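Side-chain contacts in disulfide isomerase DsbG N-terminal domain-containing protein (Helicobacter pylori, PDB 3TDG), which probably acts as a thioredoxin-fold thiol-disulfide oxidoreductase, a reductase of the DsbG family: residues D33-V38 / K62-E67; L77-S80 / L85-G88; A122-I127 / V257-H262. All blocks are in the same frame, centred on the assembly; numbering follows the deposited sequence.

Interaction 1. Residues D33-V38 / K62-E67; sequences DNLVSV and KMVVIE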
loop_
_atom_site.group_PDB
_atom_site.type_symbol
_atom_site.label_atom_id
_atom_site.label_comp_id
_atom_site.label_asym_id
_atom_site.label_seq_id
_atom_site.Cartn_x
_atom_site.Cartn_y
_atom_site.Cartn_z
ATOM N N ASP A 33 -22.062 -23.672 -16.646
ATOM C CA ASP A 33 -21.348 -24.627 -15.867
ATOM C C ASP A 33 -19.913 -24.703 -16.285
ATOM O O ASP A 33 -19.064 -24.992 -15.480
ATOM C CB ASP A 33 -21.995 -25.988 -15.990
ATOM C CG ASP A 33 -23.381 -26.005 -15.433
ATOM O OD1 ASP A 33 -23.542 -25.614 -14.267
ATOM O OD2 ASP A 33 -24.315 -26.400 -16.163
ATOM N N ASN A 34 -19.632 -24.457 -17.542
ATOM C CA ASN A 34 -18.268 -24.609 -17.960
ATOM C C ASN A 34 -17.306 -23.620 -17.331
ATOM O O ASN A 34 -16.225 -23.984 -16.939
ATOM C CB ASN A 34 -18.132 -24.589 -19.455
ATOM C CG ASN A 34 -16.843 -25.167 -19.894
ATOM O OD1 ASN A 34 -16.472 -26.244 -19.484
ATOM N ND2 ASN A 34 -16.131 -24.449 -20.714
ATOM N N LEU A 35 -17.703 -22.368 -17.246
ATOM C CA LEU A 35 -16.838 -21.379 -16.658
ATOM C C LEU A 35 -16.610 -21.680 -15.197
ATOM O O LEU A 35 -15.512 -21.635 -14.738
ATOM C CB LEU A 35 -17.353 -19.962 -16.887
ATOM C CG LEU A 35 -18.191 -19.234 -15.860
ATOM C CD1 LEU A 35 -17.367 -18.691 -14.789
ATOM C CD2 LEU A 35 -18.908 -18.134 -16.522
ATOM N N VAL A 36 -17.667 -22.015 -14.497
ATOM C CA VAL A 36 -17.587 -22.373 -13.100
ATOM C C VAL A 36 -16.636 -23.525 -12.910
ATOM O O VAL A 36 -15.874 -23.559 -12.002
ATOM C CB VAL A 36 -18.955 -22.761 -12.534
ATOM C CG1 VAL A 36 -18.815 -23.276 -11.170
ATOM C CG2 VAL A 36 -19.854 -21.594 -12.505
ATOM N N SER A 37 -16.689 -24.474 -13.804
ATOM C CA SER A 37 -15.886 -25.643 -13.664
ATOM C C SER A 37 -14.439 -25.380 -14.038
ATOM O O SER A 37 -13.544 -25.894 -13.429
ATOM C CB SER A 37 -16.512 -26.771 -14.460
ATOM O OG SER A 37 -15.563 -27.466 -15.192
ATOM N N VAL A 38 -14.224 -24.530 -15.013
ATOM C CA VAL A 38 -12.886 -24.168 -15.369
ATOM C C VAL A 38 -12.205 -23.451 -14.210
ATOM O O VAL A 38 -11.074 -23.699 -13.919
ATOM C CB VAL A 38 -12.848 -23.330 -16.623
ATOM C CG1 VAL A 38 -11.491 -22.874 -16.881
ATOM C CG2 VAL A 38 -13.350 -24.101 -17.777
ATOM N N LYS A 62 -18.638 -12.281 -23.586
ATOM C CA LYS A 62 -19.667 -11.713 -22.711
ATOM C C LYS A 62 -19.064 -11.157 -21.411
ATOM O O LYS A 62 -17.997 -11.586 -20.979
ATOM C CB LYS A 62 -20.734 -12.761 -22.363
ATOM C CG LYS A 62 -21.281 -13.555 -23.566
ATOM C CD LYS A 62 -22.615 -14.204 -23.229
ATOM C CE LYS A 62 -23.772 -13.233 -23.453
ATOM N NZ LYS A 62 -24.041 -13.048 -24.916
ATOM N N MET A 63 -19.769 -10.212 -20.797
ATOM C CA MET A 63 -19.395 -9.663 -19.505
ATOM C C MET A 63 -20.099 -10.469 -18.417
ATOM O O MET A 63 -21.324 -10.587 -18.427
ATOM C CB MET A 63 -19.780 -8.190 -19.429
ATOM C CG MET A 63 -18.987 -7.377 -18.417
ATOM S SD MET A 63 -19.637 -7.511 -16.755
ATOM C CE MET A 63 -21.194 -6.625 -16.913
ATOM N N VAL A 64 -19.311 -11.039 -17.501
ATOM C CA VAL A 64 -19.835 -11.842 -16.394
ATOM C C VAL A 64 -19.290 -11.334 -15.058
ATOM O O VAL A 64 -18.079 -11.094 -14.917
ATOM C CB VAL A 64 -19.468 -13.345 -16.562
ATOM C CG1 VAL A 64 -20.090 -14.197 -15.459
ATOM C CG2 VAL A 64 -19.918 -13.876 -17.934
ATOM N N VAL A 65 -20.181 -11.147 -14.093
ATOM C CA VAL A 65 -19.781 -10.889 -12.710
ATOM C C VAL A 65 -20.063 -12.139 -11.878
ATOM O O VAL A 65 -21.131 -12.754 -12.011
ATOM C CB VAL A 65 -20.478 -9.639 -12.127
ATOM C CG1 VAL A 65 -20.037 -9.371 -10.667
ATOM C CG2 VAL A 65 -20.153 -8.428 -12.998
ATOM N N ILE A 66 -19.091 -12.513 -11.047
ATOM C CA ILE A 66 -19.174 -13.694 -10.200
ATOM C C ILE A 66 -18.945 -13.291 -8.754
ATOM O O ILE A 66 -18.423 -12.212 -8.493
ATOM C CB ILE A 66 -18.164 -14.821 -10.630
ATOM C CG1 ILE A 66 -16.699 -14.382 -10.510
ATOM C CG2 ILE A 66 -18.492 -15.373 -12.037
ATOM C CD1 ILE A 66 -16.125 -14.497 -9.059
ATOM N N GLU A 67 -19.355 -14.151 -7.821
ATOM C CA GLU A 67 -19.076 -13.965 -6.406
ATOM C C GLU A 67 -18.044 -14.989 -5.963
ATOM O O GLU A 67 -18.228 -16.174 -6.186
ATOM C CB GLU A 67 -20.349 -14.175 -5.593
ATOM C CG GLU A 67 -20.162 -13.925 -4.104
ATOM C CD GLU A 67 -21.316 -14.479 -3.293
ATOM O OE1 GLU A 67 -21.570 -15.706 -3.362
ATOM O OE2 GLU A 67 -21.973 -13.678 -2.595
#
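L35 extends from helix 33-43 onto V64 and I66 of strand 62-67, and this one leucine carries the whole helix side of the contact. The interaction is purely apolar, with no hydrogen bond between the two segments. The two methyls of L35 divide the work: CD2 meets CG1 of V64 at 4.2 Å, while CD1 lies 4.5 Å from CG2 of I66, so the leucine fork straddles two strand residues that face the same side of the sheet. With chi1 at -176°, both V64 methyls face the helix, CG1 being slightly the nearer to L35 CD2. I66 also sets out toward the helix, but it touches with its CG2 branch while the longer CG1-CD1 arm leads away. The approach is light, at van der Waals distance or slightly beyond, and the backbones stay well apart, with the CA atoms of L35 and V64 10.0 Å from each other.

Further apolar neighbours extend the layer within the same chain: L35 also packs on I49 of strand 48-54, while V64 touches V79 and I66 touches L77, both of strand 74-79. On the other side of the sheet M63 and V65 meet helix 98-129. The contact thus belongs to a helix packed on one face of a four-stranded antiparallel sheet, the core of the DsbG-type N-terminal domain.

Interaction 2. Residues L77-S80 / L85-G88; sequences LVVS and LIIG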
loop_
_atom_site.group_PDB
_atom_site.type_symbol
_atom_site.label_atom_id
_atom_site.label_comp_id
_atom_site.label_asym_id
_atom_site.label_seq_id
_atom_site.Cartn_x
_atom_site.Cartn_y
_atom_site.Cartn_z
ATOM N N LEU A 77 -15.655 -10.158 -15.103
ATOM C CA LEU A 77 -14.908 -10.965 -16.067
ATOM C C LEU A 77 -15.398 -10.740 -17.493
ATOM O O LEU A 77 -16.568 -10.394 -17.721
ATOM C CB LEU A 77 -15.124 -12.459 -15.753
ATOM C CG LEU A 77 -15.023 -12.948 -14.296
ATOM C CD1 LEU A 77 -15.547 -14.393 -14.167
ATOM C CD2 LEU A 77 -13.582 -12.831 -13.810
ATOM N N VAL A 78 -14.516 -10.994 -18.448
ATOM C CA VAL A 78 -14.938 -11.237 -19.832
ATOM C C VAL A 78 -14.761 -12.737 -20.082
ATOM O O VAL A 78 -13.707 -13.311 -19.777
ATOM C CB VAL A 78 -14.163 -10.332 -20.846
ATOM C CG1 VAL A 78 -14.426 -10.753 -22.277
ATOM C CG2 VAL A 78 -14.599 -8.876 -20.668
ATOM N N VAL A 79 -15.811 -13.369 -20.594
ATOM C CA VAL A 79 -15.858 -14.821 -20.750
ATOM C C VAL A 79 -16.299 -15.199 -22.179
ATOM O O VAL A 79 -17.231 -14.600 -22.726
ATOM C CB VAL A 79 -16.808 -15.459 -19.692
ATOM C CG1 VAL A 79 -16.932 -16.960 -19.881
ATOM C CG2 VAL A 79 -16.343 -15.144 -18.261
ATOM N N SER A 80 -15.625 -16.176 -22.781
ATOM C CA SER A 80 -16.041 -16.689 -24.094
ATOM C C SER A 80 -17.401 -17.404 -24.025
ATOM O O SER A 80 -17.878 -17.755 -22.934
ATOM C CB SER A 80 -14.973 -17.603 -24.702
ATOM O OG SER A 80 -14.743 -18.738 -23.885
ATOM N N LEU A 85 -12.641 -19.564 -21.764
ATOM C CA LEU A 85 -11.653 -18.497 -21.614
ATOM C C LEU A 85 -12.248 -17.412 -20.714
ATOM O O LEU A 85 -13.377 -16.962 -20.906
ATOM C CB LEU A 85 -11.241 -17.931 -22.983
ATOM C CG LEU A 85 -10.341 -16.681 -23.033
ATOM C CD1 LEU A 85 -8.947 -16.944 -22.451
ATOM C CD2 LEU A 85 -10.250 -16.174 -24.459
ATOM N N ILE A 86 -11.488 -17.024 -19.698
ATOM C CA ILE A 86 -11.987 -16.166 -18.651
ATOM C C ILE A 86 -10.886 -15.160 -18.363
ATOM O O ILE A 86 -9.761 -15.540 -18.009
ATOM C CB ILE A 86 -12.325 -16.997 -17.381
ATOM C CG1 ILE A 86 -13.539 -17.901 -17.627
ATOM C CG2 ILE A 86 -12.579 -16.094 -16.177
ATOM C CD1 ILE A 86 -13.466 -19.274 -16.998
ATOM N N ILE A 87 -11.215 -13.878 -18.520
ATOM C CA ILE A 87 -10.260 -12.794 -18.317
ATOM C C ILE A 87 -10.861 -11.816 -17.319
ATOM O O ILE A 87 -11.998 -11.365 -17.495
ATOM C CB ILE A 87 -9.942 -12.072 -19.651
ATOM C CG1 ILE A 87 -9.388 -13.074 -20.661
ATOM C CG2 ILE A 87 -8.921 -10.933 -19.437
ATOM C CD1 ILE A 87 -9.556 -12.661 -22.121
ATOM N N GLY A 88 -10.114 -11.495 -16.259
ATOM C CA GLY A 88 -10.595 -10.519 -15.282
ATOM C C GLY A 88 -10.670 -9.116 -15.891
ATOM O O GLY A 88 -9.748 -8.700 -16.604
#
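A beta hairpin joins strands 74-79 and 85-88, the last two strands of the antiparallel sheet in the N-terminal domain, and its backbone ladder is the frame of this contact. V78 and I87 form the hydrogen-bonded pair: V78 N gives to I87 O at 2.7 Å and I87 N returns a bond to V78 O at 2.8 Å, both nearly straight. L77-G88 and V79-I86 are the flanking non-hydrogen-bonded pairs. Here the strands are also knit by CA-H...O contacts, among them V79 CA to L85 O.

On the sheet face that carries V79 and I86, the two side chains run side by side, and V79 CG2 lies 4.0 Å from I86 CG1. The CG2 branch of I86, held opposite the backbone N, reaches the diagonal neighbour L77, where it meets CD1 at 4.0 Å across an oblique approach. Helix 33-43 covers this face through L35, V38 and I39. The face bearing V78 and I87 turns toward the second subunit, where both side chains pack on I87 of that chain. I86 and I87 pair with a strand of the second subunit, so the sheet continues through the dimer interface.

Near the turn the backbone bond from S80 N to L85 O is 3.0 Å long. The S80 hydroxyl, also hydrogen-bonded to D82, stands between backbone N and carbonyl carbon (chi1 62°), from where OG accepts a bent bond from L85 N at 3.1 Å, with an N-H...O angle of 140°.

Interaction 3. Residues A122-I127 / V257-H262; sequences AKLNAI and VPFLYH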
loop_
_atom_site.group_PDB
_atom_site.type_symbol
_atom_site.label_atom_id
_atom_site.label_comp_id
_atom_site.label_asym_id
_atom_site.label_seq_id
_atom_site.Cartn_x
_atom_site.Cartn_y
_atom_site.Cartn_z
ATOM N N ALA A 122 -16.308 -7.401 7.110
ATOM C CA ALA A 122 -15.372 -8.446 7.549
ATOM C C ALA A 122 -14.335 -7.895 8.541
ATOM O O ALA A 122 -13.944 -8.583 9.477
ATOM C CB ALA A 122 -14.688 -9.113 6.349
ATOM N N LYS A 123 -13.896 -6.656 8.333
ATOM C CA LYS A 123 -13.000 -6.007 9.293
ATOM C C LYS A 123 -13.680 -5.806 10.651
ATOM O O LYS A 123 -13.052 -6.010 11.682
ATOM C CB LYS A 123 -12.455 -4.689 8.759
ATOM C CG LYS A 123 -11.346 -4.881 7.747
ATOM C CD LYS A 123 -10.742 -3.574 7.298
ATOM C CE LYS A 123 -9.630 -3.859 6.313
ATOM N NZ LYS A 123 -9.379 -2.660 5.503
ATOM N N LEU A 124 -14.958 -5.434 10.626
ATOM C CA LEU A 124 -15.762 -5.257 11.836
ATOM C C LEU A 124 -15.946 -6.568 12.602
ATOM O O LEU A 124 -15.654 -6.629 13.806
ATOM C CB LEU A 124 -17.114 -4.617 11.516
ATOM C CG LEU A 124 -17.091 -3.092 11.315
ATOM C CD1 LEU A 124 -18.420 -2.597 10.732
ATOM C CD2 LEU A 124 -16.762 -2.347 12.624
ATOM N N ASN A 125 -16.428 -7.602 11.905
ATOM C CA ASN A 125 -16.475 -8.956 12.447
ATOM C C ASN A 125 -15.171 -9.386 13.096
ATOM O O ASN A 125 -15.193 -9.968 14.174
ATOM C CB ASN A 125 -16.832 -9.963 11.365
ATOM C CG ASN A 125 -18.256 -9.862 10.935
ATOM O OD1 ASN A 125 -19.028 -9.076 11.470
ATOM N ND2 ASN A 125 -18.628 -10.671 9.953
ATOM N N ALA A 126 -14.042 -9.107 12.449
ATOM C CA ALA A 126 -12.740 -9.444 13.022
ATOM C C ALA A 126 -12.422 -8.632 14.288
ATOM O O ALA A 126 -11.861 -9.168 15.253
ATOM C CB ALA A 126 -11.647 -9.277 12.010
ATOM N N ILE A 127 -12.766 -7.341 14.279
ATOM C CA ILE A 127 -12.621 -6.524 15.487
ATOM C C ILE A 127 -13.387 -7.142 16.656
ATOM O O ILE A 127 -12.808 -7.364 17.712
ATOM C CB ILE A 127 -13.018 -5.043 15.270
ATOM C CG1 ILE A 127 -11.935 -4.352 14.434
ATOM C CG2 ILE A 127 -13.214 -4.324 16.636
ATOM C CD1 ILE A 127 -12.387 -3.040 13.817
ATOM N N VAL A 257 -17.893 6.777 19.210
ATOM C CA VAL A 257 -18.910 6.097 20.003
ATOM C C VAL A 257 -20.120 7.026 20.190
ATOM O O VAL A 257 -19.984 8.229 20.047
ATOM C CB VAL A 257 -18.359 5.668 21.381
ATOM C CG1 VAL A 257 -17.192 4.645 21.232
ATOM C CG2 VAL A 257 -17.910 6.889 22.200
ATOM N N PRO A 258 -21.310 6.471 20.491
ATOM C CA PRO A 258 -21.620 5.039 20.517
ATOM C C PRO A 258 -21.599 4.473 19.093
ATOM O O PRO A 258 -22.109 5.107 18.168
ATOM C CB PRO A 258 -23.036 4.987 21.100
ATOM C CG PRO A 258 -23.610 6.362 20.875
ATOM C CD PRO A 258 -22.458 7.311 20.876
ATOM N N PHE A 259 -20.989 3.308 18.924
ATOM C CA PHE A 259 -20.964 2.621 17.641
ATOM C C PHE A 259 -21.850 1.377 17.747
ATOM O O PHE A 259 -21.603 0.494 18.578
ATOM C CB PHE A 259 -19.524 2.254 17.291
ATOM C CG PHE A 259 -19.363 1.581 15.957
ATOM C CD1 PHE A 259 -18.971 2.318 14.844
ATOM C CD2 PHE A 259 -19.571 0.210 15.819
ATOM C CE1 PHE A 259 -18.812 1.709 13.594
ATOM C CE2 PHE A 259 -19.415 -0.418 14.581
ATOM C CZ PHE A 259 -19.037 0.334 13.462
ATOM N N LEU A 260 -22.897 1.310 16.929
ATOM C CA LEU A 260 -23.750 0.129 16.913
ATOM C C LEU A 260 -23.477 -0.719 15.667
ATOM O O LEU A 260 -23.223 -0.184 14.576
ATOM C CB LEU A 260 -25.222 0.511 17.008
ATOM C CG LEU A 260 -25.785 0.950 18.360
ATOM C CD1 LEU A 260 -25.114 2.221 18.898
ATOM C CD2 LEU A 260 -27.294 1.168 18.237
ATOM N N TYR A 261 -23.498 -2.035 15.831
ATOM C CA TYR A 261 -23.238 -2.950 14.719
ATOM C C TYR A 261 -24.090 -4.200 14.864
ATOM O O TYR A 261 -23.963 -4.949 15.851
ATOM C CB TYR A 261 -21.746 -3.296 14.633
ATOM C CG TYR A 261 -21.361 -4.258 13.523
ATOM C CD1 TYR A 261 -21.595 -3.949 12.170
ATOM C CD2 TYR A 261 -20.744 -5.476 13.820
ATOM C CE1 TYR A 261 -21.235 -4.846 11.146
ATOM C CE2 TYR A 261 -20.378 -6.369 12.820
ATOM C CZ TYR A 261 -20.624 -6.055 11.483
ATOM O OH TYR A 261 -20.252 -6.957 10.502
ATOM N N HIS A 262 -24.996 -4.391 13.902
ATOM C CA HIS A 262 -25.762 -5.633 13.787
ATOM C C HIS A 262 -24.856 -6.699 13.208
ATOM O O HIS A 262 -24.366 -6.553 12.092
ATOM C CB HIS A 262 -27.002 -5.441 12.908
ATOM C CG HIS A 262 -28.076 -4.637 13.566
ATOM N ND1 HIS A 262 -28.991 -5.191 14.436
ATOM C CD2 HIS A 262 -28.364 -3.315 13.506
ATOM C CE1 HIS A 262 -29.803 -4.248 14.879
ATOM N NE2 HIS A 262 -29.442 -3.100 14.333
#
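L124 and Y261 bury the most surface where the long helix 98-129 meets strand 259-262, an outermost strand of the mixed sheet in the thioredoxin-fold domain; F259 and N125 complete the contact. The helix runs across the strand: the axes of the short helix and strand segments make 104° and come within 10.5 Å of each other, so that long side chains make the contact.

L124 points toward the strand and meets both aromatic residues. Its CB sits over one face of the Y261 ring in a CH-pi contact, 4.0 Å from the centroid and displaced toward the rim. Farther along the side chain, CD1 lies over the same face, 3.6 Å from Y261 CE1. The second methyl, CD2, turns to F259 and touches CZ at the far end of its ring, also at 3.6 Å, in an oblique approach. F259 and Y261 both carry CG anti to the backbone N (chi1 179° in Y261), which extends the two rings from the strand toward the helix. V253 and I254, from the loop preceding the strand, add further apolar contacts to L124.

Strand 259-262 is bonded through its backbone to strand 150-155. Just before it, V257 and the cis-proline P258 touch C162 of the CxxC motif at the start of helix 160-167, an arrangement consistent with the active site of thioredoxin-like proteins.

The polar end of Y261 is engaged by N125, whose amide plane stands 55° from the ring. Y261 OH donates to N125 OD1 over 2.6 Å; N125 OD1 lies at the edge of the Y261 ring, whereas the hydroxyl approaches from above the amide's carbonyl plane.

Interactions 1 and 2 are buried parts of one N-terminal domain: strands 62-67 and 74-79 are neighbours in its sheet, joined by probable backbone hydrogen bonds between V64 and L77 and between K62 and V79, and the centres of interactions 1 and 2 lie about 8 Å apart. They differ in chemistry, since interaction 1 is sparse apolar packing between layers whereas interaction 2 is a hydrogen-bonded ladder that extends to the second subunit. Interaction 3 stands apart, its centre about 33 Å from that of interaction 1 and 36 Å from that of interaction 2. Partly buried, it combines aromatic packing with a side-chain hydrogen bond where the long helix reaches the thioredoxin-fold domain.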